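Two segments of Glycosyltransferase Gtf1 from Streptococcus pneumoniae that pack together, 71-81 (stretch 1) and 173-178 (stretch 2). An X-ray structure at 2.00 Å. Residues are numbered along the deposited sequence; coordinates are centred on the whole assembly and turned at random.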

# COMPACT_ATOMS: atom_id res chain seq x y z
N ILE A 71 13.61 0.83 -6.10
CA ILE A 71 14.77 0.97 -5.21
C ILE A 71 14.40 0.55 -3.78
O ILE A 71 13.39 1.02 -3.24
CB ILE A 71 15.32 2.41 -5.19
CG1 ILE A 71 15.98 2.74 -6.54
CG2 ILE A 71 16.36 2.56 -4.08
CD1 ILE A 71 16.41 4.18 -6.73
N TRP A 72 15.18 -0.36 -3.22
CA TRP A 72 15.05 -0.72 -1.82
C TRP A 72 16.25 -0.15 -1.13
O TRP A 72 17.39 -0.40 -1.55
CB TRP A 72 14.96 -2.24 -1.63
CG TRP A 72 14.85 -2.68 -0.18
CD1 TRP A 72 14.17 -2.05 0.86
CD2 TRP A 72 15.45 -3.87 0.43
NE1 TRP A 72 14.32 -2.74 2.04
CE2 TRP A 72 15.06 -3.85 1.85
CE3 TRP A 72 16.24 -4.91 -0.03
CZ2 TRP A 72 15.46 -4.84 2.73
CZ3 TRP A 72 16.63 -5.91 0.87
CH2 TRP A 72 16.26 -5.85 2.23
N LEU A 73 16.00 0.67 -0.11
CA LEU A 73 17.07 1.37 0.61
C LEU A 73 18.30 0.48 0.91
O LEU A 73 19.45 0.86 0.63
CB LEU A 73 16.52 1.99 1.90
CG LEU A 73 17.50 2.52 2.96
CD1 LEU A 73 18.27 3.74 2.46
CD2 LEU A 73 16.77 2.84 4.27
N TYR A 74 18.07 -0.70 1.49
CA TYR A 74 19.17 -1.52 2.02
C TYR A 74 19.98 -2.22 0.92
O TYR A 74 21.17 -2.49 1.07
CB TYR A 74 18.63 -2.52 3.06
CG TYR A 74 18.05 -1.80 4.27
CD1 TYR A 74 18.87 -1.47 5.35
CD2 TYR A 74 16.69 -1.43 4.32
CE1 TYR A 74 18.37 -0.80 6.46
CE2 TYR A 74 16.17 -0.77 5.42
CZ TYR A 74 17.02 -0.44 6.47
OH TYR A 74 16.56 0.24 7.56
N ASN A 75 19.33 -2.48 -0.20
CA ASN A 75 19.93 -3.11 -1.39
C ASN A 75 20.76 -2.12 -2.24
O ASN A 75 21.69 -2.52 -2.96
CB ASN A 75 18.79 -3.70 -2.25
CG ASN A 75 19.25 -4.14 -3.62
OD1 ASN A 75 18.97 -3.48 -4.62
ND2 ASN A 75 20.00 -5.24 -3.67
N HIS A 76 20.40 -0.84 -2.14
CA HIS A 76 20.89 0.23 -3.03
C HIS A 76 22.37 0.43 -2.98
O HIS A 76 22.99 0.74 -4.00
CB HIS A 76 20.20 1.55 -2.71
CG HIS A 76 20.69 2.72 -3.54
ND1 HIS A 76 20.39 2.86 -4.85
CD2 HIS A 76 21.47 3.82 -3.20
CE1 HIS A 76 20.96 3.99 -5.32
NE2 HIS A 76 21.62 4.57 -4.30
N PHE A 77 22.94 0.23 -1.79
CA PHE A 77 24.37 0.36 -1.59
C PHE A 77 25.16 -0.84 -2.10
O PHE A 77 26.38 -0.87 -1.98
CB PHE A 77 24.67 0.57 -0.10
CG PHE A 77 24.00 1.78 0.50
CD1 PHE A 77 24.61 3.03 0.44
CD2 PHE A 77 22.77 1.67 1.15
CE1 PHE A 77 24.02 4.15 1.01
CE2 PHE A 77 22.16 2.79 1.72
CZ PHE A 77 22.79 4.03 1.66
N THR A 78 24.48 -1.87 -2.60
CA THR A 78 25.16 -3.04 -3.10
C THR A 78 24.99 -3.11 -4.62
O THR A 78 24.27 -2.30 -5.22
CB THR A 78 24.63 -4.37 -2.47
OG1 THR A 78 23.43 -4.78 -3.14
CG2 THR A 78 24.39 -4.22 -0.94
N ASP A 79 25.62 -4.10 -5.24
CA ASP A 79 25.47 -4.27 -6.68
C ASP A 79 24.51 -5.41 -7.04
O ASP A 79 24.43 -5.80 -8.20
CB ASP A 79 26.84 -4.47 -7.34
CG ASP A 79 27.47 -5.81 -7.01
OD1 ASP A 79 26.88 -6.68 -6.33
OD2 ASP A 79 28.61 -6.02 -7.45
N ILE A 80 23.79 -5.95 -6.05
CA ILE A 80 22.76 -6.97 -6.32
C ILE A 80 21.49 -6.27 -6.80
O ILE A 80 20.97 -5.35 -6.14
CB ILE A 80 22.47 -7.87 -5.10
CG1 ILE A 80 23.72 -8.70 -4.77
CG2 ILE A 80 21.21 -8.73 -5.34
CD1 ILE A 80 23.59 -9.64 -3.59
N LYS A 81 21.01 -6.67 -7.98
CA LYS A 81 19.85 -6.04 -8.60
C LYS A 81 18.55 -6.56 -7.99
O LYS A 81 18.47 -7.73 -7.59
CB LYS A 81 19.83 -6.27 -10.12
CG LYS A 81 21.06 -5.79 -10.87
CD LYS A 81 21.38 -4.33 -10.60
CE LYS A 81 22.71 -3.95 -11.24
NZ LYS A 81 23.27 -2.70 -10.66
N THR A 173 24.11 -8.27 7.73
CA THR A 173 25.14 -7.92 6.75
C THR A 173 24.53 -8.00 5.36
O THR A 173 23.77 -8.93 5.08
CB THR A 173 26.38 -8.85 6.86
OG1 THR A 173 27.05 -8.64 8.11
CG2 THR A 173 27.39 -8.61 5.72
N PHE A 174 24.84 -7.03 4.51
CA PHE A 174 24.40 -7.02 3.11
C PHE A 174 25.58 -7.26 2.18
O PHE A 174 26.68 -6.73 2.42
CB PHE A 174 23.63 -5.72 2.77
CG PHE A 174 22.24 -5.69 3.37
CD1 PHE A 174 21.14 -6.07 2.60
CD2 PHE A 174 22.04 -5.34 4.70
CE1 PHE A 174 19.86 -6.09 3.16
CE2 PHE A 174 20.77 -5.34 5.25
CZ PHE A 174 19.67 -5.72 4.48
N TYR A 175 25.34 -8.04 1.14
CA TYR A 175 26.39 -8.52 0.24
C TYR A 175 26.30 -7.96 -1.18
O TYR A 175 25.21 -7.52 -1.63
CB TYR A 175 26.36 -10.05 0.14
CG TYR A 175 26.55 -10.71 1.48
CD1 TYR A 175 27.83 -10.96 1.98
CD2 TYR A 175 25.44 -11.11 2.24
CE1 TYR A 175 28.01 -11.55 3.21
CE2 TYR A 175 25.61 -11.71 3.47
CZ TYR A 175 26.90 -11.92 3.96
OH TYR A 175 27.08 -12.51 5.18
N ASN A 176 27.44 -8.00 -1.86
CA ASN A 176 27.49 -7.85 -3.32
C ASN A 176 27.31 -9.21 -4.00
O ASN A 176 27.35 -10.25 -3.34
CB ASN A 176 28.83 -7.22 -3.75
CG ASN A 176 28.86 -5.71 -3.58
OD1 ASN A 176 27.82 -5.05 -3.55
ND2 ASN A 176 30.05 -5.16 -3.48
N GLU A 177 27.14 -9.20 -5.33
CA GLU A 177 27.00 -10.44 -6.11
C GLU A 177 28.08 -11.48 -5.85
O GLU A 177 27.77 -12.68 -5.77
CB GLU A 177 26.96 -10.14 -7.60
CG GLU A 177 25.68 -9.48 -8.07
CD GLU A 177 25.61 -9.38 -9.58
OE1 GLU A 177 26.68 -9.34 -10.24
OE2 GLU A 177 24.49 -9.34 -10.11
N ASP A 178 29.32 -11.04 -5.70
CA ASP A 178 30.45 -11.97 -5.58
C ASP A 178 30.59 -12.56 -4.17
O ASP A 178 31.54 -13.30 -3.92
CB ASP A 178 31.77 -11.30 -6.01
CG ASP A 178 32.15 -10.13 -5.13
OD1 ASP A 178 31.48 -9.87 -4.10
OD2 ASP A 178 33.12 -9.44 -5.50
O HOH W 1 28.75 -2.07 -4.15
O HOH W 2 30.10 -8.26 -6.83

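Contact between residues 71-81 and 173-178 of Glycosyltransferase Gtf1, burying 464 Å² in total, passes from aromatic packing at the strand end of stretch 2 to polar bonding in the loop that follows. Thr173 lies out of reach, and the contact begins with Phe174, which gives up more area than any other residue here. Its side chain points toward stretch 1 (chi1 m), and its edge meets the face of the Trp72 six-membered ring in an offset edge-to-face pair, with planes at 71° and Trp72 CH2 3.7 Å from Phe174 CE1. Over one face of the Phe174 ring sits Tyr74 CB, 3.7 Å from Phe174 CZ, in a CH-pi contact; the Tyr74 ring itself is slid aside and barely overlaps. A flat, apolar ring suits this buried site because it offers both edge and face. Thr78 CG2 adds a methyl 4.1 Å from Phe174 CB.

Tyr175 turns the end of its side chain away and contributes mainly backbone: Tyr175 O lies 3.3 Å from both Thr78 CB and Ile80 CD1.

At Asn176 the contact becomes polar. The side chain (chi1 m) brings Asn176 OD1 to Asp79 N, which donates a 2.9 Å hydrogen bond; water 1 also donates to Asn176 OD1, at 3.2 Å. The amide oxygen thus serves as a double acceptor.

Glu177 contributes its backbone amide: Glu177 N donates to Asp79 OD1 at 2.7 Å and 168°, nearly straight. Asp79, with chi1 p, therefore uses backbone and carboxylate together, binding consecutive residues of stretch 2. Beside this bond, Ile80 CG1 packs 3.9 Å from Glu177 CG, matching the aliphatic part of the glutamate.

Asp178 makes no direct contact, but water 2 bridges the stretches, donating to Asp79 OD2 (2.8 Å) and accepting from Asp178 N (3.1 Å).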